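Local coordinates for putative metal resistance protein (Proteus mirabilis, PDB 6C29), which probably acts as a membrane-bound protein-disulfide reductase, this chain being the N-terminal periplasmic tandem immunoglobulin-fold region of ScsB, which primes the disulfide isomerase ScsC, at residues A[58-72]-A[93-107]. Sequence-based numbering, arbitrary orientation. Where two conformers were deposited one is given.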
ATOM      1  N   ILE A  58      -5.229  -7.089   8.689  1.00 16.01           N
ATOM      2  CA  ILE A  58      -5.587  -8.392   9.214  1.00 13.55           C
ATOM      3  C   ILE A  58      -5.173  -8.453  10.670  1.00 15.64           C
ATOM      4  O   ILE A  58      -4.044  -8.090  11.023  1.00 20.42           O
ATOM      5  CB  ILE A  58      -4.912  -9.561   8.457  1.00 15.58           C
ATOM      6  CG1 ILE A  58      -5.391  -9.627   7.013  1.00 19.61           C
ATOM      7  CG2 ILE A  58      -5.236 -10.889   9.147  1.00 18.98           C
ATOM      8  CD1 ILE A  58      -4.601 -10.600   6.146  1.00 18.95           C
ATOM      9  N   ASN A  59      -6.074  -8.970  11.489  1.00 15.77           N
ATOM     10  CA  ASN A  59      -5.765  -9.288  12.876  1.00 17.90           C
ATOM     11  C   ASN A  59      -5.796 -10.797  13.037  1.00 17.35           C
ATOM     12  O   ASN A  59      -6.831 -11.443  12.838  1.00 17.77           O
ATOM     13  CB  ASN A  59      -6.749  -8.574  13.787  1.00 21.74           C
ATOM     14  CG  ASN A  59      -6.555  -7.047  13.746  1.00 29.72           C
ATOM     15  OD1 ASN A  59      -5.639  -6.510  14.377  1.00 35.02           O
ATOM     16  ND2 ASN A  59      -7.411  -6.347  12.994  1.00 28.64           N
ATOM     17  N   TRP A  60      -4.635 -11.364  13.349  1.00 17.85           N
ATOM     18  CA  TRP A  60      -4.488 -12.806  13.513  1.00 19.46           C
ATOM     19  C   TRP A  60      -4.815 -13.189  14.947  1.00 23.45           C
ATOM     20  O   TRP A  60      -4.487 -12.460  15.880  1.00 24.78           O
ATOM     21  CB  TRP A  60      -3.066 -13.249  13.178  1.00 19.72           C
ATOM     22  CG  TRP A  60      -2.612 -12.861  11.806  1.00 21.02           C
ATOM     23  CD1 TRP A  60      -1.780 -11.843  11.490  1.00 25.62           C
ATOM     24  CD2 TRP A  60      -2.974 -13.486  10.564  1.00 21.35           C
ATOM     25  NE1 TRP A  60      -1.596 -11.784  10.137  1.00 26.23           N
ATOM     26  CE2 TRP A  60      -2.314 -12.782   9.542  1.00 23.59           C
ATOM     27  CE3 TRP A  60      -3.787 -14.565  10.222  1.00 23.53           C
ATOM     28  CZ2 TRP A  60      -2.440 -13.122   8.199  1.00 21.85           C
ATOM     29  CZ3 TRP A  60      -3.912 -14.903   8.878  1.00 26.47           C
ATOM     30  CH2 TRP A  60      -3.247 -14.182   7.891  1.00 22.31           C
ATOM     31  N   THR A  61      -5.480 -14.328  15.096  1.00 27.30           N
ATOM     32  CA  THR A  61      -5.762 -14.919  16.399  1.00 37.15           C
ATOM     33  C   THR A  61      -4.472 -15.395  17.070  1.00 42.47           C
ATOM     34  O   THR A  61      -4.299 -15.244  18.273  1.00 51.13           O
ATOM     35  CB  THR A  61      -6.721 -16.097  16.262  1.00 45.70           C
ATOM     36  OG1 THR A  61      -7.962 -15.636  15.719  1.00 44.10           O
ATOM     37  CG2 THR A  61      -6.950 -16.774  17.614  1.00 52.97           C
ATOM     38  N   GLN A  62      -3.611 -16.045  16.296  1.00 39.82           N
ATOM     39  CA  GLN A  62      -2.342 -16.549  16.794  1.00 37.67           C
ATOM     40  C   GLN A  62      -1.407 -15.392  17.097  1.00 38.31           C
ATOM     41  O   GLN A  62      -1.494 -14.339  16.468  1.00 35.46           O
ATOM     42  CB  GLN A  62      -1.673 -17.464  15.763  1.00 37.32           C
ATOM     43  CG  GLN A  62      -2.321 -18.839  15.536  1.00 40.99           C
ATOM     44  CD  GLN A  62      -3.647 -18.788  14.787  1.00 36.29           C
ATOM     45  OE1 GLN A  62      -3.913 -17.856  14.045  1.00 29.68           O
ATOM     46  NE2 GLN A  62      -4.486 -19.804  14.989  1.00 40.99           N
ATOM     47  N   SER A  63      -0.489 -15.584  18.035  1.00 41.27           N
ATOM     48  CA  SER A  63       0.576 -14.614  18.196  1.00 47.02           C
ATOM     49  C   SER A  63       1.532 -14.843  17.050  1.00 46.49           C
ATOM     50  O   SER A  63       1.957 -15.971  16.784  1.00 49.78           O
ATOM     51  CB  SER A  63       1.265 -14.745  19.548  1.00 56.11           C
ATOM     52  OG  SER A  63       0.329 -14.496  20.583  1.00 61.88           O
ATOM     53  N   VAL A  64       1.830 -13.763  16.345  1.00 41.66           N
ATOM     54  CA  VAL A  64       2.778 -13.787  15.253  1.00 41.77           C
ATOM     55  C   VAL A  64       3.750 -12.700  15.618  1.00 47.10           C
ATOM     56  O   VAL A  64       3.427 -11.853  16.452  1.00 44.47           O
ATOM     57  CB  VAL A  64       2.114 -13.535  13.866  1.00 40.42           C
ATOM     58  CG1 VAL A  64       1.025 -14.565  13.615  1.00 39.38           C
ATOM     59  CG2 VAL A  64       1.542 -12.126  13.779  1.00 38.35           C
ATOM     60  N   SER A  65       4.912 -12.680  14.991  1.00 57.07           N
ATOM     61  CA  SER A  65       5.907 -11.716  15.400  1.00 68.13           C
ATOM     62  C   SER A  65       6.125 -10.679  14.309  1.00 70.85           C
ATOM     63  O   SER A  65       5.273  -9.815  14.104  1.00 71.73           O
ATOM     64  CB  SER A  65       7.212 -12.444  15.760  1.00 71.99           C
ATOM     65  OG  SER A  65       7.735 -13.147  14.648  1.00 72.35           O
ATOM     66  N   ASP A  66       7.238 -10.762  13.598  1.00 70.21           N
ATOM     67  CA  ASP A  66       7.530  -9.782  12.566  1.00 67.79           C
ATOM     68  C   ASP A  66       6.635  -9.894  11.331  1.00 52.52           C
ATOM     69  O   ASP A  66       7.103 -10.372  10.290  1.00 50.16           O
ATOM     70  CB  ASP A  66       8.996  -9.899  12.146  1.00 78.08           C
ATOM     71  CG  ASP A  66       9.952  -9.726  13.311  1.00 86.95           C
ATOM     72  OD1 ASP A  66      10.268 -10.738  13.969  1.00 89.80           O
ATOM     73  OD2 ASP A  66      10.383  -8.582  13.571  1.00 90.44           O
HETATM   74  N   MSE A  67       5.373  -9.465  11.415  1.00 37.63           N
HETATM   75  CA  MSE A  67       4.526  -9.435  10.214  0.59 31.17           C
HETATM   76  C   MSE A  67       5.029  -8.337   9.292  1.00 26.35           C
HETATM   77  O   MSE A  67       5.259  -7.206   9.727  1.00 26.72           O
HETATM   78  CB  MSE A  67       3.035  -9.190  10.510  0.59 32.14           C
HETATM   79  CG  MSE A  67       2.253  -8.634   9.259  0.59 52.61           C
HETATM   80 SE   MSE A  67       0.368  -9.157   8.983  0.59 82.91          SE
HETATM   81  CE  MSE A  67      -0.517  -7.605   9.762  0.59 25.68           C
ATOM     82  N   ILE A  68       5.224  -8.698   8.029  1.00 22.78           N
ATOM     83  CA  ILE A  68       5.519  -7.747   6.960  1.00 20.96           C
ATOM     84  C   ILE A  68       4.369  -7.801   5.959  1.00 17.90           C
ATOM     85  O   ILE A  68       4.053  -8.853   5.419  1.00 17.03           O
ATOM     86  CB  ILE A  68       6.837  -8.060   6.219  1.00 27.94           C
ATOM     87  CG1 ILE A  68       8.023  -8.061   7.184  1.00 37.27           C
ATOM     88  CG2 ILE A  68       7.064  -7.044   5.106  1.00 28.56           C
ATOM     89  CD1 ILE A  68       9.281  -8.711   6.605  1.00 43.05           C
ATOM     90  N   TRP A  69       3.727  -6.656   5.746  1.00 16.46           N
ATOM     91  CA  TRP A  69       2.680  -6.506   4.736  1.00 14.37           C
ATOM     92  C   TRP A  69       3.285  -5.698   3.589  1.00 14.87           C
ATOM     93  O   TRP A  69       3.665  -4.533   3.753  1.00 16.81           O
ATOM     94  CB  TRP A  69       1.463  -5.797   5.313  1.00 14.69           C
ATOM     95  CG  TRP A  69       0.285  -5.615   4.415  1.00 15.76           C
ATOM     96  CD1 TRP A  69       0.257  -4.905   3.242  1.00 17.06           C
ATOM     97  CD2 TRP A  69      -1.043  -6.094   4.627  1.00 14.93           C
ATOM     98  NE1 TRP A  69      -1.012  -4.929   2.712  1.00 16.09           N
ATOM     99  CE2 TRP A  69      -1.829  -5.667   3.537  1.00 14.61           C
ATOM    100  CE3 TRP A  69      -1.646  -6.868   5.631  1.00 16.88           C
ATOM    101  CZ2 TRP A  69      -3.180  -5.950   3.430  1.00 17.02           C
ATOM    102  CZ3 TRP A  69      -2.977  -7.159   5.520  1.00 17.33           C
ATOM    103  CH2 TRP A  69      -3.738  -6.710   4.421  1.00 16.88           C
ATOM    104  N   HIS A  70       3.428  -6.338   2.448  1.00 13.15           N
ATOM    105  CA  HIS A  70       4.037  -5.673   1.305  1.00 13.13           C
ATOM    106  C   HIS A  70       2.921  -5.004   0.529  1.00 12.73           C
ATOM    107  O   HIS A  70       1.901  -5.609   0.197  1.00 13.64           O
ATOM    108  CB  HIS A  70       4.777  -6.658   0.401  1.00 14.68           C
ATOM    109  CG  HIS A  70       5.880  -7.401   1.071  1.00 15.84           C
ATOM    110  ND1 HIS A  70       7.154  -6.893   1.193  1.00 19.46           N
ATOM    111  CD2 HIS A  70       5.915  -8.639   1.617  1.00 16.93           C
ATOM    112  CE1 HIS A  70       7.920  -7.782   1.805  1.00 22.00           C
ATOM    113  NE2 HIS A  70       7.191  -8.845   2.078  1.00 20.48           N
ATOM    114  N   TRP A  71       3.100  -3.725   0.240  1.00 13.34           N
ATOM    115  CA  TRP A  71       2.072  -2.967  -0.437  1.00 11.80           C
ATOM    116  C   TRP A  71       2.401  -2.798  -1.908  1.00  9.12           C
ATOM    117  O   TRP A  71       3.392  -2.149  -2.246  1.00 14.84           O
ATOM    118  CB  TRP A  71       1.906  -1.594   0.200  1.00 12.15           C
ATOM    119  CG  TRP A  71       1.385  -1.635   1.597  1.00 12.36           C
ATOM    120  CD1 TRP A  71       2.114  -1.672   2.737  1.00 13.54           C
ATOM    121  CD2 TRP A  71       0.004  -1.644   1.994  1.00 12.31           C
ATOM    122  NE1 TRP A  71       1.278  -1.708   3.839  1.00 15.07           N
ATOM    123  CE2 TRP A  71      -0.022  -1.700   3.403  1.00 14.49           C
ATOM    124  CE3 TRP A  71      -1.207  -1.637   1.299  1.00 11.79           C
ATOM    125  CZ2 TRP A  71      -1.232  -1.731   4.117  1.00 14.47           C
ATOM    126  CZ3 TRP A  71      -2.392  -1.646   2.013  1.00 13.41           C
ATOM    127  CH2 TRP A  71      -2.396  -1.720   3.397  1.00 13.65           C
ATOM    128  N   PRO A  72       1.591  -3.343  -2.801  1.00 11.33           N
ATOM    129  CA  PRO A  72       1.798  -3.089  -4.215  1.00  9.12           C
ATOM    130  C   PRO A  72       1.737  -1.614  -4.509  1.00  8.73           C
ATOM    131  O   PRO A  72       1.066  -0.840  -3.789  1.00 13.75           O
ATOM    132  CB  PRO A  72       0.665  -3.865  -4.886  1.00 10.26           C
ATOM    133  CG  PRO A  72       0.369  -4.975  -3.883  1.00 11.26           C
ATOM    134  CD  PRO A  72       0.492  -4.304  -2.569  1.00 10.27           C
ATOM    135  N   PHE A  93      -1.916  -8.807  -2.067  1.00  8.40           N
ATOM    136  CA  PHE A  93      -1.000  -8.417  -1.022  1.00  9.21           C
ATOM    137  C   PHE A  93      -0.128  -9.597  -0.599  1.00 10.25           C
ATOM    138  O   PHE A  93      -0.647 -10.569  -0.057  1.00 12.04           O
ATOM    139  CB  PHE A  93      -1.770  -7.881   0.194  1.00 11.13           C
ATOM    140  CG  PHE A  93      -2.630  -6.689  -0.102  1.00 10.18           C
ATOM    141  CD1 PHE A  93      -2.064  -5.458  -0.318  1.00  9.85           C
ATOM    142  CD2 PHE A  93      -4.020  -6.792  -0.155  1.00 11.07           C
ATOM    143  CE1 PHE A  93      -2.836  -4.356  -0.593  1.00 11.04           C
ATOM    144  CE2 PHE A  93      -4.796  -5.680  -0.428  1.00 12.41           C
ATOM    145  CZ  PHE A  93      -4.203  -4.457  -0.643  1.00 11.95           C
ATOM    146  N   PRO A  94       1.188  -9.541  -0.850  1.00 10.14           N
ATOM    147  CA  PRO A  94       2.093 -10.505  -0.223  1.00 10.77           C
ATOM    148  C   PRO A  94       2.378 -10.135   1.224  1.00 12.03           C
ATOM    149  O   PRO A  94       2.676  -8.968   1.499  1.00 13.75           O
ATOM    150  CB  PRO A  94       3.364 -10.415  -1.070  1.00 10.77           C
ATOM    151  CG  PRO A  94       3.135  -9.292  -2.070  1.00 12.30           C
ATOM    152  CD  PRO A  94       1.917  -8.552  -1.647  1.00  9.90           C
ATOM    153  N   ILE A  95       2.276 -11.114   2.105  1.00 12.88           N
ATOM    154  CA  ILE A  95       2.441 -10.959   3.530  1.00 13.63           C
ATOM    155  C   ILE A  95       3.423 -12.028   4.008  1.00 14.60           C
ATOM    156  O   ILE A  95       3.471 -13.126   3.449  1.00 15.51           O
ATOM    157  CB  ILE A  95       1.097 -11.095   4.238  1.00 16.28           C
ATOM    158  CG1 ILE A  95       0.142  -9.990   3.757  1.00 16.20           C
ATOM    159  CG2 ILE A  95       1.267 -11.023   5.731  1.00 21.42           C
ATOM    160  CD1 ILE A  95      -1.297 -10.295   4.009  1.00 20.19           C
ATOM    161  N   GLU A  96       4.252 -11.672   4.980  1.00 14.36           N
ATOM    162  CA  GLU A  96       5.172 -12.628   5.583  0.64 16.38           C
ATOM    163  C   GLU A  96       5.024 -12.560   7.092  1.00 17.28           C
ATOM    164  O   GLU A  96       4.915 -11.475   7.653  1.00 18.19           O
ATOM    165  CB  GLU A  96       6.613 -12.341   5.166  0.64 19.24           C
ATOM    166  CG  GLU A  96       6.888 -12.626   3.687  0.64 23.63           C
ATOM    167  CD  GLU A  96       8.309 -12.288   3.241  0.64 27.43           C
ATOM    168  OE1 GLU A  96       9.203 -13.155   3.384  0.64 27.81           O
ATOM    169  OE2 GLU A  96       8.541 -11.159   2.739  0.64 32.14           O
ATOM    170  N   LEU A  97       5.047 -13.734   7.727  1.00 20.27           N
ATOM    171  CA  LEU A  97       4.925 -13.883   9.178  1.00 22.00           C
ATOM    172  C   LEU A  97       6.048 -14.791   9.660  1.00 20.71           C
ATOM    173  O   LEU A  97       6.456 -15.702   8.947  1.00 22.65           O
ATOM    174  CB  LEU A  97       3.597 -14.522   9.624  1.00 25.27           C
ATOM    175  CG  LEU A  97       2.269 -13.948   9.187  1.00 28.95           C
ATOM    176  CD1 LEU A  97       1.184 -14.815   9.766  1.00 34.73           C
ATOM    177  CD2 LEU A  97       2.095 -12.523   9.655  1.00 31.86           C
ATOM    178  N   LYS A  98       6.582 -14.476  10.833  1.00 27.05           N
ATOM    179  CA  LYS A  98       7.570 -15.331  11.512  1.00 37.53           C
ATOM    180  C   LYS A  98       7.036 -15.862  12.838  1.00 43.23           C
ATOM    181  O   LYS A  98       6.064 -15.340  13.387  1.00 41.14           O
ATOM    182  CB  LYS A  98       8.889 -14.591  11.709  1.00 45.43           C
ATOM    183  CG  LYS A  98       9.616 -14.318  10.406  1.00 54.30           C
ATOM    184  CD  LYS A  98      10.932 -13.638  10.662  1.00 61.33           C
ATOM    185  CE  LYS A  98      11.676 -13.364   9.368  1.00 66.93           C
ATOM    186  NZ  LYS A  98      12.880 -12.547   9.656  1.00 69.70           N
ATOM    187  N   SER A  99       7.619 -16.967  13.287  1.00 52.12           N
ATOM    188  CA  SER A  99       7.292 -17.556  14.582  1.00 54.41           C
ATOM    189  C   SER A  99       5.821 -17.889  14.736  1.00 47.81           C
ATOM    190  O   SER A  99       5.196 -17.558  15.755  1.00 51.51           O
ATOM    191  CB  SER A  99       7.695 -16.590  15.703  1.00 57.54           C
ATOM    192  OG  SER A  99       9.035 -16.168  15.552  1.00 58.73           O
ATOM    193  N   VAL A 100       5.275 -18.568  13.734  1.00 34.46           N
ATOM    194  CA  VAL A 100       3.957 -19.145  13.867  1.00 26.91           C
ATOM    195  C   VAL A 100       4.157 -20.497  14.518  1.00 26.51           C
ATOM    196  O   VAL A 100       4.762 -21.380  13.916  1.00 29.40           O
ATOM    197  CB  VAL A 100       3.250 -19.295  12.514  1.00 28.06           C
ATOM    198  CG1 VAL A 100       1.905 -20.005  12.655  1.00 29.90           C
ATOM    199  CG2 VAL A 100       3.072 -17.927  11.866  1.00 31.98           C
ATOM    200  N   ASP A 101       3.707 -20.651  15.759  1.00 26.24           N
ATOM    201  CA  ASP A 101       3.956 -21.896  16.483  1.00 28.54           C
ATOM    202  C   ASP A 101       2.928 -22.987  16.148  1.00 27.78           C
ATOM    203  O   ASP A 101       3.071 -24.149  16.535  1.00 30.38           O
ATOM    204  CB  ASP A 101       4.027 -21.652  17.989  1.00 34.60           C
ATOM    205  CG  ASP A 101       2.797 -20.990  18.545  1.00 41.63           C
ATOM    206  OD1 ASP A 101       1.672 -21.329  18.109  1.00 46.71           O
ATOM    207  OD2 ASP A 101       2.981 -20.131  19.436  1.00 40.40           O
ATOM    208  N   SER A 102       1.931 -22.625  15.363  1.00 23.80           N
ATOM    209  CA  SER A 102       0.782 -23.479  15.114  1.00 25.65           C
ATOM    210  C   SER A 102       0.762 -23.940  13.670  1.00 27.34           C
ATOM    211  O   SER A 102       1.358 -23.313  12.795  1.00 30.21           O
ATOM    212  CB  SER A 102      -0.504 -22.694  15.408  1.00 26.95           C
ATOM    213  OG  SER A 102      -1.653 -23.502  15.171  1.00 28.47           O
ATOM    214  N   ASP A 103       0.066 -25.034  13.420  1.00 25.80           N
ATOM    215  CA  ASP A 103      -0.089 -25.536  12.062  1.00 27.58           C
ATOM    216  C   ASP A 103      -1.318 -24.862  11.440  1.00 25.42           C
ATOM    217  O   ASP A 103      -1.622 -25.067  10.275  1.00 29.73           O
ATOM    218  CB  ASP A 103      -0.230 -27.062  12.046  1.00 34.53           C
ATOM    219  CG  ASP A 103       1.041 -27.780  12.528  1.00 41.23           C
ATOM    220  OD1 ASP A 103       2.155 -27.287  12.241  1.00 43.41           O
ATOM    221  OD2 ASP A 103       0.928 -28.846  13.172  1.00 43.23           O
ATOM    222  N   ASN A 104      -2.037 -24.096  12.251  1.00 20.71           N
ATOM    223  CA  ASN A 104      -3.196 -23.362  11.798  1.00 21.80           C
ATOM    224  C   ASN A 104      -2.995 -21.869  11.945  1.00 21.85           C
ATOM    225  O   ASN A 104      -2.399 -21.380  12.914  1.00 23.52           O
ATOM    226  CB  ASN A 104      -4.414 -23.818  12.589  1.00 26.06           C
ATOM    227  CG  ASN A 104      -4.715 -25.281  12.365  1.00 34.77           C
ATOM    228  OD1 ASN A 104      -5.324 -25.657  11.366  1.00 39.88           O
ATOM    229  ND2 ASN A 104      -4.258 -26.122  13.290  1.00 36.66           N
ATOM    230  N   LEU A 105      -3.489 -21.142  10.966  1.00 19.95           N
ATOM    231  CA  LEU A 105      -3.427 -19.709  11.002  1.00 22.49           C
ATOM    232  C   LEU A 105      -4.827 -19.197  10.745  1.00 22.97           C
ATOM    233  O   LEU A 105      -5.440 -19.510   9.729  1.00 27.17           O
ATOM    234  CB  LEU A 105      -2.409 -19.212   9.984  1.00 26.67           C
ATOM    235  CG  LEU A 105      -2.046 -17.738  10.021  1.00 30.93           C
ATOM    236  CD1 LEU A 105      -1.525 -17.313  11.360  1.00 26.87           C
ATOM    237  CD2 LEU A 105      -1.008 -17.510   8.959  1.00 36.47           C
ATOM    238  N   ASN A 106      -5.337 -18.451  11.711  1.00 17.79           N
ATOM    239  CA  ASN A 106      -6.663 -17.896  11.654  1.00 18.25           C
ATOM    240  C   ASN A 106      -6.559 -16.425  11.822  1.00 19.65           C
ATOM    241  O   ASN A 106      -5.851 -15.959  12.714  1.00 22.62           O
ATOM    242  CB  ASN A 106      -7.557 -18.487  12.740  1.00 24.86           C
ATOM    243  CG  ASN A 106      -7.500 -19.984  12.762  1.00 32.06           C
ATOM    244  OD1 ASN A 106      -6.755 -20.589  13.539  1.00 33.29           O
ATOM    245  ND2 ASN A 106      -8.243 -20.596  11.862  1.00 32.92           N
ATOM    246  N   GLY A 107      -7.225 -15.687  10.953  1.00 19.18           N
ATOM    247  CA  GLY A 107      -7.209 -14.241  11.073  1.00 18.45           C
ATOM    248  C   GLY A 107      -8.510 -13.633  10.589  1.00 15.50           C
ATOM    249  O   GLY A 107      -9.341 -14.287   9.973  1.00 17.88           O
TER
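Trp60 packs against Leu97 and Leu105 between the two sheets of an immunoglobulin-like domain, in the region assigned to the DsbD N-terminal family. Each segment contributes to both sheets: strand 57-60 pairs with 104-114, and 68-69 with 90-97. The tight part is the indole sandwich. Leu97 CD1 stands 4.2 Å from the centroid of the Trp60 five-membered ring and Leu105 CD2 sits over the six-membered ring on the same face, both CH-pi contacts, while Ile58 CG2 lies 3.5 Å above the opposite face. Ile32 of strand 30-38 also touches Trp60 and both leucines. Trp60 NE1 is buried without a polar partner; Leu97 CD2 is 3.8 Å away. Further along, Trp69 CG lies trans to the backbone N (chi1 -178°), laying the indole across Ile95 CD1 and placing Trp69 CZ2 over a face of Phe93. The side toward solvent is looser. At the turn, Ser65 N reaches Lys98 O only weakly, at 3.3 Å, and Ser65 is poorly ordered. On the sheet face bearing Ile68, His70 NE2 donates to Glu96 OE2 in one of two Glu96 conformers, so that bond is conditional. The Gln62-Asn106 link is firmer. Gln62, bent at chi2 (72°), brings its amide back to Asn106: OE1 accepts from Asn106 N at 2.8 Å, and NE2 meets a lone pair of Asn106 OD1, in the carbonyl plane, at 2.8 Å.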